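PDB 1OXX: glucose import ATP-binding protein GlcV from Sulfolobus solfataricus, which hydrolyses ATP to energise glucose uptake, as the ATP-binding subunit of an ABC transporter complex. Local coordinates for residues A[233-238]-A[271-276]; A[7-12]-A[48-53]. The protein carries 1 engineered substitution. All coordinates share one frame; numbering follows the deposited sequence. Where two conformers were deposited one is given.

Contact 1: residues A[233-238]-A[271-276]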
ATOM      1  N   VAL A 233      15.563  -0.385  -0.756  1.00  3.79           N
ATOM      2  CA  VAL A 233      16.724  -0.789   0.032  1.00  4.93           C
ATOM      3  C   VAL A 233      17.038  -2.265  -0.122  1.00  5.06           C
ATOM      4  O   VAL A 233      18.154  -2.707   0.177  1.00  7.49           O
ATOM      5  CB  VAL A 233      16.515  -0.441   1.524  1.00  6.18           C
ATOM      6  CG1 VAL A 233      15.514  -1.367   2.153  1.00  7.13           C
ATOM      7  CG2 VAL A 233      17.839  -0.481   2.298  1.00 13.17           C
ATOM      8  N   SER A 234      16.071  -3.022  -0.618  1.00  5.17           N
ATOM      9  CA  SER A 234      16.211  -4.459  -0.765  1.00  5.47           C
ATOM     10  C   SER A 234      15.319  -4.934  -1.878  1.00  5.86           C
ATOM     11  O   SER A 234      14.404  -4.233  -2.292  1.00  5.40           O
ATOM     12  CB  SER A 234      15.796  -5.170   0.521  1.00  6.68           C
ATOM     13  OG  SER A 234      14.382  -5.052   0.749  1.00  8.51           O
ATOM     14  N   ILE A 235      15.556  -6.147  -2.365  1.00  7.71           N
ATOM     15  CA  ILE A 235      14.696  -6.682  -3.412  1.00  6.02           C
ATOM     16  C   ILE A 235      13.276  -6.932  -2.868  1.00  7.45           C
ATOM     17  O   ILE A 235      12.289  -6.812  -3.603  1.00  7.81           O
ATOM     18  CB  ILE A 235      15.309  -7.953  -4.087  1.00  9.16           C
ATOM     19  CG1 ILE A 235      14.610  -8.243  -5.417  1.00  8.12           C
ATOM     20  CG2 ILE A 235      15.246  -9.173  -3.159  1.00  9.49           C
ATOM     21  CD1 ILE A 235      14.828  -7.211  -6.496  1.00  9.87           C
ATOM     22  N   GLN A 236      13.168  -7.243  -1.578  1.00  6.28           N
ATOM     23  CA  GLN A 236      11.845  -7.420  -0.981  1.00  9.91           C
ATOM     24  C   GLN A 236      11.055  -6.117  -0.994  1.00  6.77           C
ATOM     25  O   GLN A 236       9.879  -6.099  -1.345  1.00  8.08           O
ATOM     26  CB  GLN A 236      11.898  -7.981   0.435  1.00 10.95           C
ATOM     27  CG  GLN A 236      10.498  -8.281   0.944  1.00 21.19           C
ATOM     28  CD  GLN A 236      10.447  -9.299   2.060  1.00 30.00           C
ATOM     29  OE1 GLN A 236       9.401  -9.919   2.288  1.00 24.40           O
ATOM     30  NE2 GLN A 236      11.558  -9.472   2.764  1.00 20.50           N
ATOM     31  N   VAL A 237      11.671  -5.012  -0.608  1.00  6.99           N
ATOM     32  CA  VAL A 237      10.958  -3.748  -0.711  1.00  4.83           C
ATOM     33  C   VAL A 237      10.626  -3.437  -2.177  1.00  5.34           C
ATOM     34  O   VAL A 237       9.538  -2.967  -2.507  1.00  4.96           O
ATOM     35  CB  VAL A 237      11.763  -2.592  -0.106  1.00  7.15           C
ATOM     36  CG1 VAL A 237      11.142  -1.259  -0.461  1.00  5.77           C
ATOM     37  CG2 VAL A 237      11.859  -2.758   1.397  1.00  8.32           C
ATOM     38  N   ALA A 238      11.579  -3.698  -3.063  1.00  4.40           N
ATOM     39  CA  ALA A 238      11.366  -3.428  -4.477  1.00  6.02           C
ATOM     40  C   ALA A 238      10.098  -4.084  -4.986  1.00  5.99           C
ATOM     41  O   ALA A 238       9.355  -3.479  -5.751  1.00  6.43           O
ATOM     42  CB  ALA A 238      12.541  -3.914  -5.285  1.00  7.50           C
ATOM     43  N   ARG A 271      28.120 -13.200  -5.560  1.00  8.00           N
ATOM     44  CA  ARG A 271      26.949 -13.235  -6.422  1.00  5.78           C
ATOM     45  C   ARG A 271      26.077 -12.035  -6.111  1.00  8.98           C
ATOM     46  O   ARG A 271      26.245 -11.377  -5.084  1.00  8.02           O
ATOM     47  CB  ARG A 271      26.186 -14.535  -6.207  1.00  8.05           C
ATOM     48  CG  ARG A 271      27.041 -15.762  -6.509  1.00  8.25           C
ATOM     49  CD  ARG A 271      26.284 -17.066  -6.403  1.00 16.49           C
ATOM     50  NE  ARG A 271      25.223 -17.186  -7.393  1.00 14.21           N
ATOM     51  CZ  ARG A 271      25.422 -17.500  -8.660  1.00 12.37           C
ATOM     52  NH1 ARG A 271      26.655 -17.712  -9.106  1.00 18.57           N
ATOM     53  NH2 ARG A 271      24.389 -17.607  -9.482  1.00 19.19           N
ATOM     54  N   ALA A 272      25.141 -11.751  -7.004  1.00  5.49           N
ATOM     55  CA  ALA A 272      24.280 -10.584  -6.858  1.00  8.21           C
ATOM     56  C   ALA A 272      22.862 -10.877  -7.265  1.00  7.79           C
ATOM     57  O   ALA A 272      22.609 -11.748  -8.084  1.00  7.84           O
ATOM     58  CB  ALA A 272      24.799  -9.440  -7.706  1.00  7.19           C
ATOM     59  N   ILE A 273      21.942 -10.105  -6.688  1.00  7.10           N
ATOM     60  CA  ILE A 273      20.557 -10.133  -7.089  1.00  7.40           C
ATOM     61  C   ILE A 273      20.324  -8.901  -7.950  1.00  8.29           C
ATOM     62  O   ILE A 273      20.674  -7.787  -7.558  1.00  7.94           O
ATOM     63  CB  ILE A 273      19.648 -10.102  -5.876  1.00  9.79           C
ATOM     64  CG1 ILE A 273      19.887 -11.346  -5.014  1.00 16.07           C
ATOM     65  CG2 ILE A 273      18.192  -9.997  -6.310  1.00 16.32           C
ATOM     66  CD1 ILE A 273      19.201 -11.302  -3.669  1.00 30.27           C
ATOM     67  N   ILE A 274      19.778  -9.117  -9.133  1.00  8.28           N
ATOM     68  CA  ILE A 274      19.434  -8.039 -10.035  1.00  7.23           C
ATOM     69  C   ILE A 274      17.925  -7.844  -9.957  1.00  6.74           C
ATOM     70  O   ILE A 274      17.173  -8.810  -9.997  1.00  7.07           O
ATOM     71  CB  ILE A 274      19.832  -8.425 -11.488  1.00  9.32           C
ATOM     72  CG1 ILE A 274      21.348  -8.486 -11.654  1.00 12.71           C
ATOM     73  CG2 ILE A 274      19.217  -7.465 -12.504  1.00  8.35           C
ATOM     74  CD1 ILE A 274      21.989  -7.143 -11.668  1.00  9.17           C
ATOM     75  N   GLY A 275      17.508  -6.583  -9.867  1.00  5.47           N
ATOM     76  CA  GLY A 275      16.116  -6.204  -9.952  1.00  5.87           C
ATOM     77  C   GLY A 275      15.914  -5.336 -11.173  1.00  5.95           C
ATOM     78  O   GLY A 275      16.595  -4.320 -11.340  1.00  7.51           O
ATOM     79  N   ILE A 276      15.002  -5.745 -12.052  1.00  5.06           N
ATOM     80  CA  ILE A 276      14.674  -4.934 -13.231  1.00  5.22           C
ATOM     81  C   ILE A 276      13.163  -4.991 -13.445  1.00  4.72           C
ATOM     82  O   ILE A 276      12.561  -6.060 -13.610  1.00  5.46           O
ATOM     83  CB  ILE A 276      15.509  -5.352 -14.497  1.00  5.75           C
ATOM     84  CG1 ILE A 276      15.337  -4.333 -15.637  1.00  5.92           C
ATOM     85  CG2 ILE A 276      15.197  -6.765 -14.966  1.00  7.54           C
ATOM     86  CD1 ILE A 276      16.150  -3.045 -15.456  1.00  7.95           C
TER
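Where the helix 235-241 comes up against the antiparallel sheet of the C-terminal domain of GlcV, Ile235, in the helix's first turn, lies over Ile273 and Gly275 of strand 271-276. The joint illustrates how one branched side chain can link a helix to a sheet without any hydrogen bond crossing between them. Ile235 puts CG1 anti to its backbone N (chi1 -163°), which carries the longer branch over to the strand. Its CD1 ends 3.8 Å from Gly275 CA, coming down directly on the backbone, since glycine has no side chain on that side. Two residues back along the strand, Ile273 offers its shorter branch: CG2 lies 4.1 Å from Ile235 CG1 and 4.2 Å from Ile235 CB, the two side chains meeting at a slant. Phe350 and Glu246, on the two strands that flank 271-276 in the sheet, also touch Ile235, so its packing spans three strands. The helix start itself is fixed by an N-cap: Ser234 OG accepts a nearly straight bond from Val237 N, 3.0 Å long with an N-H...O angle of 171°.

Contact 2: residues A[7-12]-A[48-53]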
ATOM      1  N   LYS A   7       6.705   5.636  19.248  1.00  5.42           N
ATOM      2  CA  LYS A   7       8.018   5.547  19.901  1.00  4.70           C
ATOM      3  C   LYS A   7       8.353   4.141  20.396  1.00  3.75           C
ATOM      4  O   LYS A   7       7.722   3.627  21.327  1.00  6.35           O
ATOM      5  CB  LYS A   7       8.070   6.526  21.074  1.00 10.12           C
ATOM      6  CG  LYS A   7       9.457   6.680  21.669  1.00 14.99           C
ATOM      7  CD  LYS A   7      10.351   7.461  20.743  1.00 15.84           C
ATOM      8  CE  LYS A   7      11.805   7.447  21.224  1.00 26.18           C
ATOM      9  NZ  LYS A   7      12.668   8.364  20.417  1.00 24.71           N
ATOM     10  N   ASN A   8       9.328   3.509  19.740  1.00  5.92           N
ATOM     11  CA  ASN A   8       9.753   2.153  20.069  1.00  6.43           C
ATOM     12  C   ASN A   8       8.605   1.184  20.274  1.00  8.37           C
ATOM     13  O   ASN A   8       8.591   0.411  21.233  1.00 11.33           O
ATOM     14  CB  ASN A   8      10.633   2.165  21.324  1.00 10.55           C
ATOM     15  CG  ASN A   8      11.856   3.017  21.163  1.00 13.83           C
ATOM     16  OD1 ASN A   8      12.163   3.842  22.021  1.00 18.68           O
ATOM     17  ND2 ASN A   8      12.571   2.815  20.071  1.00 16.32           N
ATOM     18  N   VAL A   9       7.637   1.210  19.375  1.00  6.08           N
ATOM     19  CA  VAL A   9       6.471   0.364  19.559  1.00  6.95           C
ATOM     20  C   VAL A   9       6.693  -1.075  19.122  1.00  6.84           C
ATOM     21  O   VAL A   9       7.050  -1.350  17.976  1.00  9.40           O
ATOM     22  CB  VAL A   9       5.292   0.928  18.835  1.00  4.87           C
ATOM     23  CG1 VAL A   9       4.201  -0.114  18.675  1.00 10.52           C
ATOM     24  CG2 VAL A   9       4.793   2.188  19.597  1.00 10.52           C
ATOM     25  N   SER A  10       6.485  -1.992  20.066  1.00  8.42           N
ATOM     26  CA  SER A  10       6.546  -3.412  19.783  1.00  6.14           C
ATOM     27  C   SER A  10       5.232  -4.051  20.203  1.00  8.85           C
ATOM     28  O   SER A  10       4.521  -3.538  21.063  1.00 11.21           O
ATOM     29  CB  SER A  10       7.693  -4.049  20.547  1.00 10.32           C
ATOM     30  OG  SER A  10       8.940  -3.554  20.103  1.00 12.11           O
ATOM     31  N   LYS A  11       4.900  -5.171  19.575  1.00  6.12           N
ATOM     32  CA  LYS A  11       3.682  -5.896  19.890  1.00  5.88           C
ATOM     33  C   LYS A  11       3.985  -7.382  19.719  1.00  6.47           C
ATOM     34  O   LYS A  11       4.453  -7.810  18.662  1.00  6.70           O
ATOM     35  CB  LYS A  11       2.523  -5.497  18.972  1.00  7.72           C
ATOM     36  CG  LYS A  11       1.230  -6.213  19.298  1.00 10.62           C
ATOM     37  CD  LYS A  11       0.752  -5.897  20.694  1.00 12.57           C
ATOM     38  CE  LYS A  11      -0.544  -6.606  21.007  1.00 17.99           C
ATOM     39  NZ  LYS A  11      -0.993  -6.266  22.377  1.00 16.17           N
ATOM     40  N   VAL A  12       3.753  -8.144  20.783  1.00  8.88           N
ATOM     41  CA  VAL A  12       3.942  -9.578  20.751  1.00  5.89           C
ATOM     42  C   VAL A  12       2.628 -10.287  21.018  1.00  7.23           C
ATOM     43  O   VAL A  12       1.706  -9.729  21.628  1.00  9.90           O
ATOM     44  CB  VAL A  12       4.991 -10.048  21.783  1.00  8.14           C
ATOM     45  CG1 VAL A  12       6.277  -9.275  21.624  1.00  9.35           C
ATOM     46  CG2 VAL A  12       4.452  -9.932  23.192  1.00  7.69           C
ATOM     47  N   MET A  48      -2.326  -0.804  12.758  1.00  3.54           N
ATOM     48  CA  MET A  48      -3.465   0.072  12.638  1.00  7.66           C
ATOM     49  C   MET A  48      -4.345   0.043  13.883  1.00  7.80           C
ATOM     50  O   MET A  48      -4.892   1.068  14.315  1.00  7.48           O
ATOM     51  CB  MET A  48      -4.283  -0.319  11.409  1.00 10.01           C
ATOM     52  CG  MET A  48      -5.460   0.633  11.189  0.33 18.19           C
ATOM     53  SD  MET A  48      -5.704   1.283   9.534  0.33 13.85           S
ATOM     54  CE  MET A  48      -4.602   2.658   9.580  0.33 11.63           C
ATOM     55  N   ARG A  49      -4.514  -1.150  14.446  1.00  6.72           N
ATOM     56  CA  ARG A  49      -5.327  -1.306  15.640  1.00  8.78           C
ATOM     57  C   ARG A  49      -4.697  -0.562  16.820  1.00  6.66           C
ATOM     58  O   ARG A  49      -5.405  -0.027  17.669  1.00  7.20           O
ATOM     59  CB  ARG A  49      -5.518  -2.791  15.968  1.00  8.93           C
ATOM     60  CG  ARG A  49      -6.527  -3.467  15.067  1.00 13.13           C
ATOM     61  CD  ARG A  49      -6.644  -4.962  15.260  1.00 15.06           C
ATOM     62  NE  ARG A  49      -7.268  -5.348  16.518  1.00 17.55           N
ATOM     63  CZ  ARG A  49      -8.576  -5.352  16.725  1.00 18.85           C
ATOM     64  NH1 ARG A  49      -9.401  -4.995  15.760  1.00 19.93           N
ATOM     65  NH2 ARG A  49      -9.061  -5.734  17.900  1.00 21.72           N
ATOM     66  N   ILE A  50      -3.368  -0.527  16.867  1.00  6.40           N
ATOM     67  CA  ILE A  50      -2.689   0.221  17.916  1.00  4.58           C
ATOM     68  C   ILE A  50      -2.914   1.719  17.718  1.00  4.39           C
ATOM     69  O   ILE A  50      -3.168   2.453  18.685  1.00  5.71           O
ATOM     70  CB  ILE A  50      -1.206  -0.161  17.971  1.00  5.87           C
ATOM     71  CG1 ILE A  50      -1.078  -1.536  18.608  1.00  8.94           C
ATOM     72  CG2 ILE A  50      -0.413   0.854  18.762  1.00  8.80           C
ATOM     73  CD1 ILE A  50       0.317  -2.121  18.587  1.00  6.35           C
ATOM     74  N   ILE A  51      -2.809   2.205  16.483  1.00  4.52           N
ATOM     75  CA  ILE A  51      -3.101   3.627  16.254  1.00  4.91           C
ATOM     76  C   ILE A  51      -4.564   3.939  16.609  1.00  4.90           C
ATOM     77  O   ILE A  51      -4.844   4.999  17.157  1.00  6.00           O
ATOM     78  CB  ILE A  51      -2.792   4.045  14.792  1.00  6.22           C
ATOM     79  CG1 ILE A  51      -1.361   3.687  14.397  1.00  4.85           C
ATOM     80  CG2 ILE A  51      -3.061   5.524  14.600  1.00  4.70           C
ATOM     81  CD1 ILE A  51      -0.294   4.282  15.283  1.00  6.75           C
ATOM     82  N   ALA A  52      -5.478   3.020  16.314  1.00  6.24           N
ATOM     83  CA  ALA A  52      -6.898   3.261  16.597  1.00  7.64           C
ATOM     84  C   ALA A  52      -7.218   3.195  18.080  1.00  7.99           C
ATOM     85  O   ALA A  52      -8.149   3.839  18.552  1.00  9.58           O
ATOM     86  CB  ALA A  52      -7.762   2.274  15.842  1.00  6.68           C
ATOM     87  N   GLY A  53      -6.448   2.418  18.826  1.00  5.39           N
ATOM     88  CA  GLY A  53      -6.709   2.242  20.240  1.00  5.06           C
ATOM     89  C   GLY A  53      -7.492   0.960  20.506  1.00  7.94           C
ATOM     90  O   GLY A  53      -7.964   0.735  21.620  1.00 12.09           O
TER
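Ile50, on helix 41-52, which begins within the Walker A (P-loop) segment of this ABC-ATPase domain, meets Val9 and Lys11 of strand 4-13 in the antiparallel beta subdomain. It is an example of one helix residue facing alternate residues of a strand, with the intervening Ser10 pointing to the other side. The packed part centres on the tip of Ile50, whose CG1 lies anti to the carbonyl carbon (chi1 -75°) and extends CD1 toward the strand. That methyl sits 4.1 Å from Lys11 CB and 4.4 Å from Val9 CG1, so the fit is apolar and only moderately close. Pro57 covers the same ground, touching both Val9 and Ile50, and Leu62 adds to the packing on Ile50. The looser side begins beyond Lys11 CB: the outer chain of this partly exposed lysine bends at chi2 (62°), and its amine is engaged beyond the two segments, in a salt bridge to Asp55 and a hydrogen bond to Val56 O. The helix closes in a Schellman motif with Gly53 as its C-prime residue: Gly53 N bonds Arg49 O at 2.9 Å and, only weakly, Ile50 O at 3.3 Å.

Overall arrangement
Contacts 1 and 2 show one principle, an isoleucine joining a helix to a strand through apolar carbons, in two settings. Their nearest atoms are about 17 Å apart, and they share no helix, strand or sheet. Contact 2 is buried and lies wholly within the ABC-ATPase domain, close to Thr46, which probably helps to bind ATP; contact 1 is partly buried and away from the ATP site, where a helix meets the C-terminal sheet. Neither has a hydrogen bond between its segments. The chemistry differs in the strand partner: bare backbone and a second isoleucine in contact 1, a valine and the stem of a charged side chain in contact 2. Both segments of contact 2 come earlier in the sequence than either segment of contact 1.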